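PDB 1L8Q: chromosomal replication initiator protein DnaA from Aquifex aeolicus, which probably binds the chromosomal origin as an ATP-bound AAA+ ATPase to start DNA replication, and forms filaments with an ATP analogue. Local coordinates for residues I174-L179 against L184-E189. Numbering follows the deposited sequence.
Sequences IIKEKL and LELRKE. With ADP (adenosine-5'-diphosphate), chain C.
Leu179 makes the largest share of this contact, each part of its side chain meeting a different residue of the 184-189 segment. Its CD2 methyl rests against CB of Leu184 at 3.6 Å, with CD1 of Leu184 almost as near, the two side chains passing at a slant. The other methyl, CD1, comes within 4.0 Å of O of Glu185, while CB of Leu179 receives CD1 of Leu186 at 3.8 Å. The backbone of the same leucine supplies the one hydrogen bond between the segments: Leu184 N donates to Leu179 O over 2.7 Å in a nearly straight bond (175° at the hydrogen).

Such a contact illustrates how a short connection can turn a chain from one helix into the next. Here it joins helix 168-181 to helix 188-197 within the small helical part of the AAA+ region, which follows the parallel P-loop sheet; Arg187 is the N-cap residue of the second helix. Leu179 also reaches Ile191 and Leu194 of that helix, and Leu184 touches Ile211 on helix 201-214, so both leucines belong to the packing among the three helices.

Leu186 occupies the centre of an inverse gamma turn, closed by a weak bond from Arg187 N to Glu185 O. With CG anti to the carbonyl carbon and beside the backbone N (chi1 -84°), the fork of Leu186 is brought up to two residues of the first helix: CD1 goes to Leu179, whereas CD2 meets CG of Lys176 at 3.9 Å. The lysine chain runs at about a right angle to the leucine and, extended beyond CG, carries its ammonium group away from the turn. Farther up the same helix, Ile174 faces the nucleotide, its CD1 methyl 3.6 Å from N3 of the ADP adenine.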
ATOM      1  N   ILE A 174      -1.878  -3.232 -17.122  1.00 24.50           N
ATOM      2  CA  ILE A 174      -0.665  -3.648 -16.445  1.00 24.21           C
ATOM      3  C   ILE A 174      -0.571  -5.185 -16.465  1.00 24.66           C
ATOM      4  O   ILE A 174       0.438  -5.772 -16.887  1.00 24.22           O
ATOM      5  CB  ILE A 174      -0.615  -3.085 -15.028  1.00 23.63           C
ATOM      6  CG1 ILE A 174      -0.348  -1.581 -15.082  1.00 23.54           C
ATOM      7  CG2 ILE A 174       0.471  -3.766 -14.231  1.00 23.14           C
ATOM      8  CD1 ILE A 174      -0.324  -0.897 -13.710  1.00 23.31           C
ATOM      9  N   ILE A 175      -1.644  -5.833 -16.062  1.00 24.78           N
ATOM     10  CA  ILE A 175      -1.669  -7.280 -16.053  1.00 25.25           C
ATOM     11  C   ILE A 175      -1.206  -7.856 -17.389  1.00 25.78           C
ATOM     12  O   ILE A 175      -0.446  -8.820 -17.430  1.00 26.38           O
ATOM     13  CB  ILE A 175      -3.066  -7.776 -15.679  1.00 25.22           C
ATOM     14  CG1 ILE A 175      -3.274  -7.654 -14.161  1.00 25.29           C
ATOM     15  CG2 ILE A 175      -3.260  -9.185 -16.123  1.00 24.93           C
ATOM     16  CD1 ILE A 175      -4.737  -7.753 -13.728  1.00 25.68           C
ATOM     17  N   LYS A 176      -1.658  -7.272 -18.489  1.00 26.33           N
ATOM     18  CA  LYS A 176      -1.211  -7.728 -19.790  1.00 26.45           C
ATOM     19  C   LYS A 176       0.280  -7.539 -19.915  1.00 26.51           C
ATOM     20  O   LYS A 176       0.970  -8.433 -20.378  1.00 27.24           O
ATOM     21  CB  LYS A 176      -1.884  -6.967 -20.907  1.00 26.76           C
ATOM     22  CG  LYS A 176      -3.276  -7.445 -21.298  1.00 27.92           C
ATOM     23  CD  LYS A 176      -3.972  -6.302 -22.024  1.00 31.23           C
ATOM     24  CE  LYS A 176      -5.166  -6.746 -22.809  1.00 33.59           C
ATOM     25  NZ  LYS A 176      -5.660  -5.626 -23.677  1.00 33.25           N
ATOM     26  N   GLU A 177       0.793  -6.379 -19.518  1.00 26.34           N
ATOM     27  CA  GLU A 177       2.237  -6.157 -19.629  1.00 26.36           C
ATOM     28  C   GLU A 177       2.992  -7.205 -18.820  1.00 25.62           C
ATOM     29  O   GLU A 177       3.920  -7.810 -19.317  1.00 25.42           O
ATOM     30  CB  GLU A 177       2.657  -4.703 -19.276  1.00 26.62           C
ATOM     31  CG  GLU A 177       2.868  -3.796 -20.507  1.00 29.00           C
ATOM     32  CD  GLU A 177       2.899  -2.278 -20.197  1.00 33.36           C
ATOM     33  OE1 GLU A 177       3.488  -1.859 -19.152  1.00 34.65           O
ATOM     34  OE2 GLU A 177       2.347  -1.486 -21.020  1.00 33.22           O
ATOM     35  N   LYS A 178       2.534  -7.457 -17.598  1.00 25.43           N
ATOM     36  CA  LYS A 178       3.189  -8.399 -16.689  1.00 25.14           C
ATOM     37  C   LYS A 178       3.220  -9.816 -17.244  1.00 25.21           C
ATOM     38  O   LYS A 178       4.240 -10.511 -17.171  1.00 24.82           O
ATOM     39  CB  LYS A 178       2.504  -8.384 -15.323  1.00 25.01           C
ATOM     40  CG  LYS A 178       2.822  -7.152 -14.502  1.00 25.20           C
ATOM     41  CD  LYS A 178       4.313  -6.957 -14.411  1.00 25.47           C
ATOM     42  CE  LYS A 178       4.668  -5.653 -13.747  1.00 23.86           C
ATOM     43  NZ  LYS A 178       6.082  -5.667 -13.328  1.00 22.97           N
ATOM     44  N   LEU A 179       2.104 -10.251 -17.801  1.00 25.43           N
ATOM     45  CA  LEU A 179       2.055 -11.568 -18.398  1.00 25.67           C
ATOM     46  C   LEU A 179       3.091 -11.723 -19.534  1.00 26.04           C
ATOM     47  O   LEU A 179       3.710 -12.770 -19.656  1.00 26.42           O
ATOM     48  CB  LEU A 179       0.637 -11.909 -18.855  1.00 25.57           C
ATOM     49  CG  LEU A 179      -0.342 -12.235 -17.708  1.00 25.82           C
ATOM     50  CD1 LEU A 179      -1.760 -12.372 -18.238  1.00 26.74           C
ATOM     51  CD2 LEU A 179       0.063 -13.491 -16.910  1.00 21.92           C
ATOM     52  N   LEU A 184       3.914 -15.459 -19.928  1.00 28.66           N
ATOM     53  CA  LEU A 184       2.699 -16.223 -19.831  1.00 29.03           C
ATOM     54  C   LEU A 184       1.828 -15.780 -20.970  1.00 30.01           C
ATOM     55  O   LEU A 184       2.169 -14.858 -21.700  1.00 30.35           O
ATOM     56  CB  LEU A 184       2.024 -16.056 -18.484  1.00 28.67           C
ATOM     57  CG  LEU A 184       2.807 -16.743 -17.361  1.00 27.98           C
ATOM     58  CD1 LEU A 184       2.135 -16.551 -16.022  1.00 25.82           C
ATOM     59  CD2 LEU A 184       2.987 -18.208 -17.664  1.00 25.44           C
ATOM     60  N   GLU A 185       0.722 -16.461 -21.160  1.00 31.23           N
ATOM     61  CA  GLU A 185      -0.115 -16.196 -22.299  1.00 32.36           C
ATOM     62  C   GLU A 185      -1.245 -15.277 -21.915  1.00 32.58           C
ATOM     63  O   GLU A 185      -1.804 -15.402 -20.825  1.00 32.61           O
ATOM     64  CB  GLU A 185      -0.681 -17.505 -22.808  1.00 32.67           C
ATOM     65  CG  GLU A 185      -0.660 -17.636 -24.307  1.00 36.87           C
ATOM     66  CD  GLU A 185      -1.193 -18.974 -24.770  1.00 41.69           C
ATOM     67  OE1 GLU A 185      -0.517 -20.000 -24.496  1.00 44.75           O
ATOM     68  OE2 GLU A 185      -2.285 -19.002 -25.404  1.00 41.45           O
ATOM     69  N   LEU A 186      -1.591 -14.357 -22.813  1.00 32.82           N
ATOM     70  CA  LEU A 186      -2.692 -13.440 -22.563  1.00 33.42           C
ATOM     71  C   LEU A 186      -4.007 -14.162 -22.771  1.00 33.74           C
ATOM     72  O   LEU A 186      -4.741 -13.900 -23.715  1.00 34.15           O
ATOM     73  CB  LEU A 186      -2.582 -12.184 -23.440  1.00 33.32           C
ATOM     74  CG  LEU A 186      -1.664 -11.124 -22.823  1.00 32.86           C
ATOM     75  CD1 LEU A 186      -0.324 -11.725 -22.488  1.00 33.11           C
ATOM     76  CD2 LEU A 186      -1.491  -9.970 -23.749  1.00 33.59           C
ATOM     77  N   ARG A 187      -4.298 -15.075 -21.861  1.00 34.06           N
ATOM     78  CA  ARG A 187      -5.478 -15.897 -21.944  1.00 34.56           C
ATOM     79  C   ARG A 187      -6.561 -15.319 -21.052  1.00 34.61           C
ATOM     80  O   ARG A 187      -6.307 -14.960 -19.900  1.00 34.79           O
ATOM     81  CB  ARG A 187      -5.128 -17.312 -21.511  1.00 34.75           C
ATOM     82  CG  ARG A 187      -5.919 -18.365 -22.184  1.00 36.60           C
ATOM     83  CD  ARG A 187      -5.095 -19.525 -22.659  1.00 40.40           C
ATOM     84  NE  ARG A 187      -5.756 -20.303 -23.714  1.00 43.12           N
ATOM     85  CZ  ARG A 187      -6.833 -19.912 -24.403  1.00 43.77           C
ATOM     86  NH1 ARG A 187      -7.410 -18.740 -24.161  1.00 46.17           N
ATOM     87  NH2 ARG A 187      -7.343 -20.703 -25.332  1.00 42.73           N
ATOM     88  N   LYS A 188      -7.774 -15.229 -21.581  1.00 34.69           N
ATOM     89  CA  LYS A 188      -8.865 -14.603 -20.844  1.00 34.75           C
ATOM     90  C   LYS A 188      -8.935 -15.024 -19.362  1.00 34.26           C
ATOM     91  O   LYS A 188      -8.968 -14.170 -18.483  1.00 34.34           O
ATOM     92  CB  LYS A 188     -10.214 -14.831 -21.544  1.00 34.90           C
ATOM     93  CG  LYS A 188     -11.298 -13.812 -21.130  1.00 36.55           C
ATOM     94  CD  LYS A 188     -12.667 -14.091 -21.803  1.00 37.16           C
ATOM     95  CE  LYS A 188     -13.682 -12.978 -21.504  1.00 37.60           C
ATOM     96  NZ  LYS A 188     -13.788 -12.659 -20.042  1.00 38.22           N
ATOM     97  N   GLU A 189      -8.932 -16.330 -19.095  1.00 33.70           N
ATOM     98  CA  GLU A 189      -9.086 -16.818 -17.721  1.00 33.23           C
ATOM     99  C   GLU A 189      -8.009 -16.310 -16.778  1.00 32.27           C
ATOM    100  O   GLU A 189      -8.284 -16.011 -15.619  1.00 32.49           O
ATOM    101  CB  GLU A 189      -9.100 -18.342 -17.671  1.00 33.42           C
ATOM    102  CG  GLU A 189      -9.970 -18.992 -18.705  1.00 36.15           C
ATOM    103  CD  GLU A 189      -9.176 -19.441 -19.913  1.00 39.99           C
ATOM    104  OE1 GLU A 189      -8.201 -20.229 -19.732  1.00 40.46           O
ATOM    105  OE2 GLU A 189      -9.525 -19.012 -21.040  1.00 40.52           O
TER
HETATM  106  PB  ADP C 400       3.385   3.307  -4.615  1.00 22.20           P
HETATM  107  O1B ADP C 400       4.693   4.114  -4.621  1.00 19.51           O
HETATM  108  O2B ADP C 400       2.142   4.141  -4.731  1.00 21.62           O
HETATM  109  O3B ADP C 400       3.335   2.259  -3.548  1.00 20.55           O
HETATM  110  PA  ADP C 400       4.721   2.397  -6.829  1.00 22.36           P
HETATM  111  O1A ADP C 400       5.024   3.698  -7.548  1.00 23.39           O
HETATM  112  O2A ADP C 400       5.836   1.962  -5.893  1.00 20.72           O
HETATM  113  O3A ADP C 400       3.380   2.508  -5.978  1.00 20.41           O
HETATM  114  O5' ADP C 400       4.371   1.265  -7.893  1.00 21.50           O
HETATM  115  C5' ADP C 400       4.135  -0.068  -7.478  1.00 21.08           C
HETATM  116  C4' ADP C 400       4.429  -0.930  -8.680  1.00 20.95           C
HETATM  117  O4' ADP C 400       3.348  -0.845  -9.630  1.00 20.73           O
HETATM  118  C3' ADP C 400       5.654  -0.397  -9.391  1.00 20.11           C
HETATM  119  O3' ADP C 400       6.289  -1.536  -9.952  1.00 24.08           O
HETATM  120  C2' ADP C 400       5.066   0.471 -10.481  1.00 19.34           C
HETATM  121  O2' ADP C 400       5.886   0.683 -11.618  1.00 14.03           O
HETATM  122  C1' ADP C 400       3.805  -0.260 -10.852  1.00 20.09           C
HETATM  123  N9  ADP C 400       2.849   0.747 -11.332  1.00 23.14           N
HETATM  124  C8  ADP C 400       2.120   1.593 -10.568  1.00 23.98           C
HETATM  125  N7  ADP C 400       1.343   2.392 -11.360  1.00 25.13           N
HETATM  126  C5  ADP C 400       1.594   2.069 -12.633  1.00 24.21           C
HETATM  127  C6  ADP C 400       1.126   2.519 -13.952  1.00 23.56           C
HETATM  128  N6  ADP C 400       0.217   3.499 -14.074  1.00 23.63           N
HETATM  129  N1  ADP C 400       1.633   1.921 -15.037  1.00 25.50           N
HETATM  130  C2  ADP C 400       2.541   0.929 -14.947  1.00 24.49           C
HETATM  131  N3  ADP C 400       3.004   0.471 -13.769  1.00 24.82           N
HETATM  132  C4  ADP C 400       2.581   0.991 -12.613  1.00 24.18           C